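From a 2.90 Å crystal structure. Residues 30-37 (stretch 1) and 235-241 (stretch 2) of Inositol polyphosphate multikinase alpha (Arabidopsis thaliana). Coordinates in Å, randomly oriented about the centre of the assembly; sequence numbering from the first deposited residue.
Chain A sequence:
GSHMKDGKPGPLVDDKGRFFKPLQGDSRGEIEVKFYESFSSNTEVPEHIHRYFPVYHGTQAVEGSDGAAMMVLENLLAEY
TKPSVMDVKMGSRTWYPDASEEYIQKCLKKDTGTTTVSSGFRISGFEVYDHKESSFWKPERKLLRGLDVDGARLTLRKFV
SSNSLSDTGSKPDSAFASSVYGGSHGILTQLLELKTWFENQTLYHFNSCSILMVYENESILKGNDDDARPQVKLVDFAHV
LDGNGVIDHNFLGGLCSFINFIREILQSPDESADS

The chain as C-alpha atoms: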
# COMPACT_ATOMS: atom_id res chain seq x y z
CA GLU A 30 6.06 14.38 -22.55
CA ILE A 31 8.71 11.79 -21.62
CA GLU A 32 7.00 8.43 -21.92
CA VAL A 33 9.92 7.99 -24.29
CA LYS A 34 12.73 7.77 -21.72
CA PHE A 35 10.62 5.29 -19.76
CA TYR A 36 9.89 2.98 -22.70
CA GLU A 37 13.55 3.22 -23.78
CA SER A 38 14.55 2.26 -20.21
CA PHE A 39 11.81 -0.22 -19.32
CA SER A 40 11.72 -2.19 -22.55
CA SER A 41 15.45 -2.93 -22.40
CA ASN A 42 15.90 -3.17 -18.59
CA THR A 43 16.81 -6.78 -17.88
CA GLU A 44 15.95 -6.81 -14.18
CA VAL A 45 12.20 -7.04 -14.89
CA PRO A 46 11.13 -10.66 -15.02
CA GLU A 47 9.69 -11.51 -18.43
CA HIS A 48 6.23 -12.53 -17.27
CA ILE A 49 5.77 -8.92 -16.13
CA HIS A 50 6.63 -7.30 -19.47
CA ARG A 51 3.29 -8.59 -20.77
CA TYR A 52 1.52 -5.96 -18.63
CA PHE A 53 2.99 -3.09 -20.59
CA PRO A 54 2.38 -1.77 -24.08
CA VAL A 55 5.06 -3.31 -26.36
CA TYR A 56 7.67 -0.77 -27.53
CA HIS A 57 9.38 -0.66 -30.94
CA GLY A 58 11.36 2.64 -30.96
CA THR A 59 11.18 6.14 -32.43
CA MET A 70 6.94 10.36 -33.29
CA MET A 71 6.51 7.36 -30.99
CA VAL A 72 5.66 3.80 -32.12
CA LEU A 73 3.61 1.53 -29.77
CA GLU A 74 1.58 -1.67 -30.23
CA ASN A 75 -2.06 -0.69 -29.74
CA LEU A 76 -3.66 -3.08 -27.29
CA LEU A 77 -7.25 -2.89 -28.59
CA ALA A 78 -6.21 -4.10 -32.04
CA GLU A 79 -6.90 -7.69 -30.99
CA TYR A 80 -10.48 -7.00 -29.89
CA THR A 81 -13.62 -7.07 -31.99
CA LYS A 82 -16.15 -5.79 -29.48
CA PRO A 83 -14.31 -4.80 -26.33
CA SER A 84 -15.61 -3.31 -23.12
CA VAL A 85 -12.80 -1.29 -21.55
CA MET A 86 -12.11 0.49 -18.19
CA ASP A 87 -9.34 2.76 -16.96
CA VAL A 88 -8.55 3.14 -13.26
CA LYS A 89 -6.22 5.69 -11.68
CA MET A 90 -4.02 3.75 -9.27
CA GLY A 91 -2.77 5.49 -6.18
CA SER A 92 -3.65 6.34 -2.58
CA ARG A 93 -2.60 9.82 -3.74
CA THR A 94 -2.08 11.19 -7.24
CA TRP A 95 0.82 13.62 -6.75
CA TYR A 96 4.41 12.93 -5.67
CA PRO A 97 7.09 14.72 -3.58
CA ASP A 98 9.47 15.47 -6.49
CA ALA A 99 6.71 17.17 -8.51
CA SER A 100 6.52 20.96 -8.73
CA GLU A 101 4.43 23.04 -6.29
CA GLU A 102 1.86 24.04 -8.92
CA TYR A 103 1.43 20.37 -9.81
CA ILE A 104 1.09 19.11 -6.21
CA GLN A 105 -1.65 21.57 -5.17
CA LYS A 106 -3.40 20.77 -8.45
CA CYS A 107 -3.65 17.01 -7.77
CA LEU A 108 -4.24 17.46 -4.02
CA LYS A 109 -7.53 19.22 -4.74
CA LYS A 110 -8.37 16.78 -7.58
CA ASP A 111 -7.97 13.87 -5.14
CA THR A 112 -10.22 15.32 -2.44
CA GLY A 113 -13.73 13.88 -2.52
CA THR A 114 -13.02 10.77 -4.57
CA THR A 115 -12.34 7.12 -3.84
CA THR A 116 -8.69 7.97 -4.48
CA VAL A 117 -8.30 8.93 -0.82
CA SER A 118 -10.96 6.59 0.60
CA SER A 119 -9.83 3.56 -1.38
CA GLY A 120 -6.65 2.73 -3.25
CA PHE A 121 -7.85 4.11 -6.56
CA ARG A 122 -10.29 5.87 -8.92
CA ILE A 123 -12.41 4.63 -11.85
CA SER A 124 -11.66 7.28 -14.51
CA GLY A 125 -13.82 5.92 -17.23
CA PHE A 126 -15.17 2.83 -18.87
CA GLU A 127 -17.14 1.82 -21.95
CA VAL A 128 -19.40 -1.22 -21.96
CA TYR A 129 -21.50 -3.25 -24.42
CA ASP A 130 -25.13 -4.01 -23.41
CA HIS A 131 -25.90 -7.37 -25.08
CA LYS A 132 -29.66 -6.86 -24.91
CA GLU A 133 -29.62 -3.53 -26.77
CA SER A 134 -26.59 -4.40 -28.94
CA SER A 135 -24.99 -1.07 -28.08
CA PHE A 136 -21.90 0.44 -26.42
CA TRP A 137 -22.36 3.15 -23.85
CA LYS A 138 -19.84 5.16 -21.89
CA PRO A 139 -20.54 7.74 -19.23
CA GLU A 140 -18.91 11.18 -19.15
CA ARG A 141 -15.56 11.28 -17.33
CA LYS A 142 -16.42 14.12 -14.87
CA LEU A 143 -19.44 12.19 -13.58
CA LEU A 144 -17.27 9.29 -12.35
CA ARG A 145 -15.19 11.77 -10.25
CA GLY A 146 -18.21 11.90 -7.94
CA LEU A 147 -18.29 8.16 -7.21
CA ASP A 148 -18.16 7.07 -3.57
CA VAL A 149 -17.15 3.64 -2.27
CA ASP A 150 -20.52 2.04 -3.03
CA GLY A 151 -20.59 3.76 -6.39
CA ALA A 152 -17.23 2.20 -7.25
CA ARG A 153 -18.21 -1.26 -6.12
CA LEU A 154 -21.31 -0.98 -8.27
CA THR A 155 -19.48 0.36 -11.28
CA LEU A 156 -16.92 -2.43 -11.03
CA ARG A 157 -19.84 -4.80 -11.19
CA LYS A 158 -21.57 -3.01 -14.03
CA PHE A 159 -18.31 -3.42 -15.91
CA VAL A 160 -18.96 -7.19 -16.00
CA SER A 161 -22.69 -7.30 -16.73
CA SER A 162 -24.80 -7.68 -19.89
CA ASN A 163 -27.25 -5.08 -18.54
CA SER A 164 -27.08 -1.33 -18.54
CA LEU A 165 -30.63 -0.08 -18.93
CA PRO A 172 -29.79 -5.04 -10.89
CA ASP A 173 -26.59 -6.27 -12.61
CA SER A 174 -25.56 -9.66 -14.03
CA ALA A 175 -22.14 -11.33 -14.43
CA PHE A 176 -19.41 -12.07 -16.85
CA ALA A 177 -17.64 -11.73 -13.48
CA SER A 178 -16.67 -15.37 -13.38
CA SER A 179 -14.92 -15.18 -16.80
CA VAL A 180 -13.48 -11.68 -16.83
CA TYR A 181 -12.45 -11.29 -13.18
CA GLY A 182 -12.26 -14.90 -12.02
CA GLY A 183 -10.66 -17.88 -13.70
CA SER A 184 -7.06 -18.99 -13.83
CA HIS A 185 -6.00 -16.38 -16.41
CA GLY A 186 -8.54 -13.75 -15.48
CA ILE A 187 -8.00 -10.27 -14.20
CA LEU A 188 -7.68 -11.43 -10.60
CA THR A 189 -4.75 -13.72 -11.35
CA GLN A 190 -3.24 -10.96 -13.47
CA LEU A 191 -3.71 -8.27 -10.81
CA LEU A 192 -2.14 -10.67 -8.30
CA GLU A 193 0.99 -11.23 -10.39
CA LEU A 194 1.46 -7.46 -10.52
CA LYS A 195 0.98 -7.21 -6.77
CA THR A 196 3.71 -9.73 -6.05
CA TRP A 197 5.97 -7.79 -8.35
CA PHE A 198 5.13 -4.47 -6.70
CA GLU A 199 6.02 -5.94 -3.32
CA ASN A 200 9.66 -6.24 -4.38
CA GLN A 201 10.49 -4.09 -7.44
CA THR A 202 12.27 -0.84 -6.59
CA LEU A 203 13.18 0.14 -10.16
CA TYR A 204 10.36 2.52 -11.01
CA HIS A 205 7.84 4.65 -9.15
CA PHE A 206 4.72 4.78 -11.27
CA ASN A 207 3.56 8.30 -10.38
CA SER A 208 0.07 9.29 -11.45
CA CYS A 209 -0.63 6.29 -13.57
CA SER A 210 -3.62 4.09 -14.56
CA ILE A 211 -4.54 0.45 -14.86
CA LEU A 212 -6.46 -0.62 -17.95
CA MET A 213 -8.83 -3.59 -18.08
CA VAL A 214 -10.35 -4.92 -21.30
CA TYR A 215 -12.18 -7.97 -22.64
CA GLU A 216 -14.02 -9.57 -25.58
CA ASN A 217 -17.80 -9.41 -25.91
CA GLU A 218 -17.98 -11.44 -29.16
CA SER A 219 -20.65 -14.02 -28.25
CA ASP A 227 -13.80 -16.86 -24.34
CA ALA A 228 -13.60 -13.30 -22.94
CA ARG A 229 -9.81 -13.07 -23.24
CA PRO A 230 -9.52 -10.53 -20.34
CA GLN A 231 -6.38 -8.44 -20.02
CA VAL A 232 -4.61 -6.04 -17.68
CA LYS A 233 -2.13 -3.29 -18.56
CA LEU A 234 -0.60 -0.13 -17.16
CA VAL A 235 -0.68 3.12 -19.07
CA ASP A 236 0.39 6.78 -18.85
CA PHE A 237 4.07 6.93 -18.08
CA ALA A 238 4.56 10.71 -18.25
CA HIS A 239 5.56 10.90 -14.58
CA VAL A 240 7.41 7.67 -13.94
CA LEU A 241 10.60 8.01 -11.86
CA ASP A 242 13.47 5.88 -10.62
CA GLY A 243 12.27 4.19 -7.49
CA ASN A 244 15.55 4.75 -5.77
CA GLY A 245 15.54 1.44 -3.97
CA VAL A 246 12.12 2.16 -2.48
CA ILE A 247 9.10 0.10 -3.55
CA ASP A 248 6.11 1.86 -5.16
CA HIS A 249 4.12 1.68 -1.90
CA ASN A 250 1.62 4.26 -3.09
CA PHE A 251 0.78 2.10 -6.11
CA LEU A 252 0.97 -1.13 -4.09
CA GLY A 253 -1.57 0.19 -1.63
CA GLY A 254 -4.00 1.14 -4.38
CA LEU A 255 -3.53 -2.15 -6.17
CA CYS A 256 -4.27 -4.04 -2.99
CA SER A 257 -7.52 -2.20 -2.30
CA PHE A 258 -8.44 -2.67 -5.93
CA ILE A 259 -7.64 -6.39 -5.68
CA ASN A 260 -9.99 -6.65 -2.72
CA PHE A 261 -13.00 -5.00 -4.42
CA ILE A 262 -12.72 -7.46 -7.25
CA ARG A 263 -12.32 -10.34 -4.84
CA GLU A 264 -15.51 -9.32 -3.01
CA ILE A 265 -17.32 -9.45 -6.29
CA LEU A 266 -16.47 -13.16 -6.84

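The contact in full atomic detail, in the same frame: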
# COMPACT_ATOMS: atom_id res chain seq x y z
N GLU A 30 5.81 14.72 -21.12
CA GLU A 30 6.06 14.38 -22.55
C GLU A 30 7.14 13.30 -22.70
O GLU A 30 7.53 12.94 -23.81
CB GLU A 30 6.46 15.64 -23.34
CG GLU A 30 5.36 16.70 -23.45
CD GLU A 30 4.46 16.51 -24.69
OE1 GLU A 30 4.53 17.35 -25.63
OE2 GLU A 30 3.69 15.51 -24.74
N ILE A 31 7.63 12.78 -21.58
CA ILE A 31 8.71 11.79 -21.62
C ILE A 31 8.27 10.38 -21.19
O ILE A 31 8.84 9.77 -20.24
CB ILE A 31 9.98 12.28 -20.88
CG1 ILE A 31 9.64 12.73 -19.45
CG2 ILE A 31 10.66 13.41 -21.69
CD1 ILE A 31 9.95 11.68 -18.37
N GLU A 32 7.27 9.86 -21.90
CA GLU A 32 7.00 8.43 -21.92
C GLU A 32 8.15 7.74 -22.62
O GLU A 32 8.51 6.60 -22.29
CB GLU A 32 5.68 8.13 -22.65
CG GLU A 32 4.44 8.31 -21.77
CD GLU A 32 3.17 7.90 -22.48
OE1 GLU A 32 2.65 8.73 -23.29
OE2 GLU A 32 2.71 6.74 -22.30
N VAL A 33 8.78 8.48 -23.53
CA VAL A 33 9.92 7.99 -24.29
C VAL A 33 10.99 7.39 -23.39
O VAL A 33 11.16 6.16 -23.37
CB VAL A 33 10.55 9.12 -25.12
CG1 VAL A 33 11.74 8.59 -25.91
CG2 VAL A 33 9.51 9.72 -26.07
N LYS A 34 11.67 8.23 -22.62
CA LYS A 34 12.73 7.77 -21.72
C LYS A 34 12.33 6.53 -20.91
O LYS A 34 13.16 5.66 -20.67
CB LYS A 34 13.20 8.88 -20.79
CG LYS A 34 14.11 9.90 -21.47
CD LYS A 34 15.02 10.59 -20.45
CE LYS A 34 15.89 11.64 -21.13
NZ LYS A 34 16.78 12.30 -20.14
N PHE A 35 11.07 6.46 -20.50
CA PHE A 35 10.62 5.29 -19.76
C PHE A 35 10.64 4.03 -20.63
O PHE A 35 11.22 3.01 -20.26
CB PHE A 35 9.23 5.49 -19.16
CG PHE A 35 8.61 4.22 -18.66
CD1 PHE A 35 8.99 3.68 -17.44
CD2 PHE A 35 7.72 3.51 -19.45
CE1 PHE A 35 8.45 2.48 -16.99
CE2 PHE A 35 7.18 2.31 -19.01
CZ PHE A 35 7.55 1.79 -17.78
N TYR A 36 9.96 4.11 -21.77
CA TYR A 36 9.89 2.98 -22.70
C TYR A 36 11.30 2.51 -23.05
O TYR A 36 11.67 1.36 -22.77
CB TYR A 36 9.08 3.33 -23.96
CG TYR A 36 7.58 3.27 -23.74
CD1 TYR A 36 6.95 2.05 -23.34
CD2 TYR A 36 6.80 4.44 -23.93
CE1 TYR A 36 5.58 2.00 -23.16
CE2 TYR A 36 5.42 4.40 -23.73
CZ TYR A 36 4.80 3.18 -23.32
OH TYR A 36 3.43 3.15 -23.10
N GLU A 37 12.11 3.44 -23.58
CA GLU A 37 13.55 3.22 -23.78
C GLU A 37 14.20 2.44 -22.63
O GLU A 37 14.91 1.45 -22.86
CB GLU A 37 14.28 4.56 -23.94
CG GLU A 37 14.19 5.16 -25.34
CD GLU A 37 14.78 4.25 -26.41
OE1 GLU A 37 15.25 3.15 -26.06
OE2 GLU A 37 14.77 4.64 -27.60
N VAL A 235 -0.84 2.08 -18.07
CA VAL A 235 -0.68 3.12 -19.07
C VAL A 235 -0.28 4.45 -18.45
O VAL A 235 -0.21 4.58 -17.25
CB VAL A 235 -1.97 3.30 -19.91
CG1 VAL A 235 -2.38 1.99 -20.56
CG2 VAL A 235 -3.10 3.85 -19.06
N ASP A 236 -0.07 5.46 -19.29
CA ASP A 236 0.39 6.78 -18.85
C ASP A 236 1.67 6.72 -18.07
O ASP A 236 1.65 6.50 -16.88
CB ASP A 236 -0.69 7.49 -18.02
CG ASP A 236 -1.93 7.78 -18.82
OD1 ASP A 236 -1.80 8.17 -20.00
OD2 ASP A 236 -3.04 7.59 -18.29
N PHE A 237 2.78 6.95 -18.75
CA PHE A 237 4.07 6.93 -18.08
C PHE A 237 4.77 8.28 -18.15
O PHE A 237 5.99 8.35 -18.14
CB PHE A 237 4.96 5.85 -18.68
CG PHE A 237 4.34 4.49 -18.68
CD1 PHE A 237 4.27 3.76 -17.51
CD2 PHE A 237 3.87 3.93 -19.85
CE1 PHE A 237 3.73 2.47 -17.51
CE2 PHE A 237 3.31 2.65 -19.85
CZ PHE A 237 3.25 1.92 -18.67
N ALA A 238 3.99 9.36 -18.20
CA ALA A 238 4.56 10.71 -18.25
C ALA A 238 5.38 11.04 -17.01
O ALA A 238 6.36 11.78 -17.09
CB ALA A 238 3.46 11.74 -18.45
N HIS A 239 5.00 10.47 -15.86
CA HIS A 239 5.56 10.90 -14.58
C HIS A 239 6.34 9.81 -13.88
O HIS A 239 6.70 9.97 -12.72
CB HIS A 239 4.46 11.40 -13.66
CG HIS A 239 3.71 12.56 -14.20
ND1 HIS A 239 3.96 13.86 -13.81
CD2 HIS A 239 2.72 12.63 -15.13
CE1 HIS A 239 3.15 14.68 -14.47
NE2 HIS A 239 2.39 13.95 -15.27
N VAL A 240 6.60 8.70 -14.55
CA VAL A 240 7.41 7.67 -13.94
C VAL A 240 8.75 8.24 -13.44
O VAL A 240 9.25 9.23 -14.00
CB VAL A 240 7.67 6.51 -14.89
CG1 VAL A 240 8.71 5.57 -14.31
CG2 VAL A 240 6.38 5.77 -15.13
N LEU A 241 9.26 7.68 -12.35
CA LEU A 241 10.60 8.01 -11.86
C LEU A 241 11.34 6.79 -11.33
O LEU A 241 10.74 5.72 -11.06
CB LEU A 241 10.53 9.07 -10.78
CG LEU A 241 10.22 10.49 -11.24
CD1 LEU A 241 9.45 11.23 -10.18
CD2 LEU A 241 11.50 11.24 -11.63

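A helical segment containing Val 33 to Glu 37, with the residues leading into it, packs against an irregular segment, residues 235-241, about 200 positions later in the chain. The two backbones come closest where Glu 32 CA lies 5.0 Å from Ala 238 CA, and 394 Å² of surface is buried over both sides. No hydrogen bond crosses the contact; it is held by shape and by aromatic packing.

The central bump is Phe 237. Its CA-to-CB bond points toward the helix, and its ring, with chi1 in the m well, enters a hollow lined by Glu 32, Phe 35 and Tyr 36. This one residue has 104 Å² covered by the other stretch, more than any other here. Phe 35 (chi1 t) lies over one face of the ring in an offset stack: centroids are 4.3 Å apart, planes are inclined by 18°, and Phe 35 CE2 reaches Phe 237 CD1 at 3.6 Å. The offset lets the rings lie nearly flat on each other without placing one centroid squarely over the other.

Tyr 36, one residue further along the helix, meets the same ring quite differently. The planes stand at 81° with centroids 5.4 Å apart, so the edge of Phe 237 is directed toward the face of Tyr 36, again with an offset. Tyr 36 CZ sits 3.7 Å from Phe 237 CD2, and Tyr 36 OH comes within 3.3 Å of Phe 237 CE2, near the plane of the phenylalanine ring. There the hydroxyl oxygen faces the weakly positive C-H rim. Phe 237 is thus stacked on one helix residue and edge-on to the next.

Val 240 extends the apolar surface. Its CB points toward the helix, and Val 240 CG1 approaches Phe 35 CD1 at 3.7 Å, so Phe 35 touches both Phe 237 and the valine methyl.

Glu 32 forms another part of the wall. Its CB leaves sideways, but the extended chi2 (t) carries the carboxylate nearer the loop: Glu 32 OE2 lies 3.6 Å from Phe 237 N, a polar approach without a hydrogen bond, while Glu 32 CG packs 3.7 Å from Ala 238 N. Ile 31, just before Glu 32 in sequence, covers the more exposed margin, with Ile 31 CD1 3.8 Å from Ala 238 O.

The helix supplies a firm scaffold for these side chains: Tyr 36 N donates to Glu 32 O and Glu 37 N to Val 33 O, both at 2.9 Å. Val 33 points away from the loop, leaving Glu 32, Phe 35 and Tyr 36 to shape the helical side of the contact.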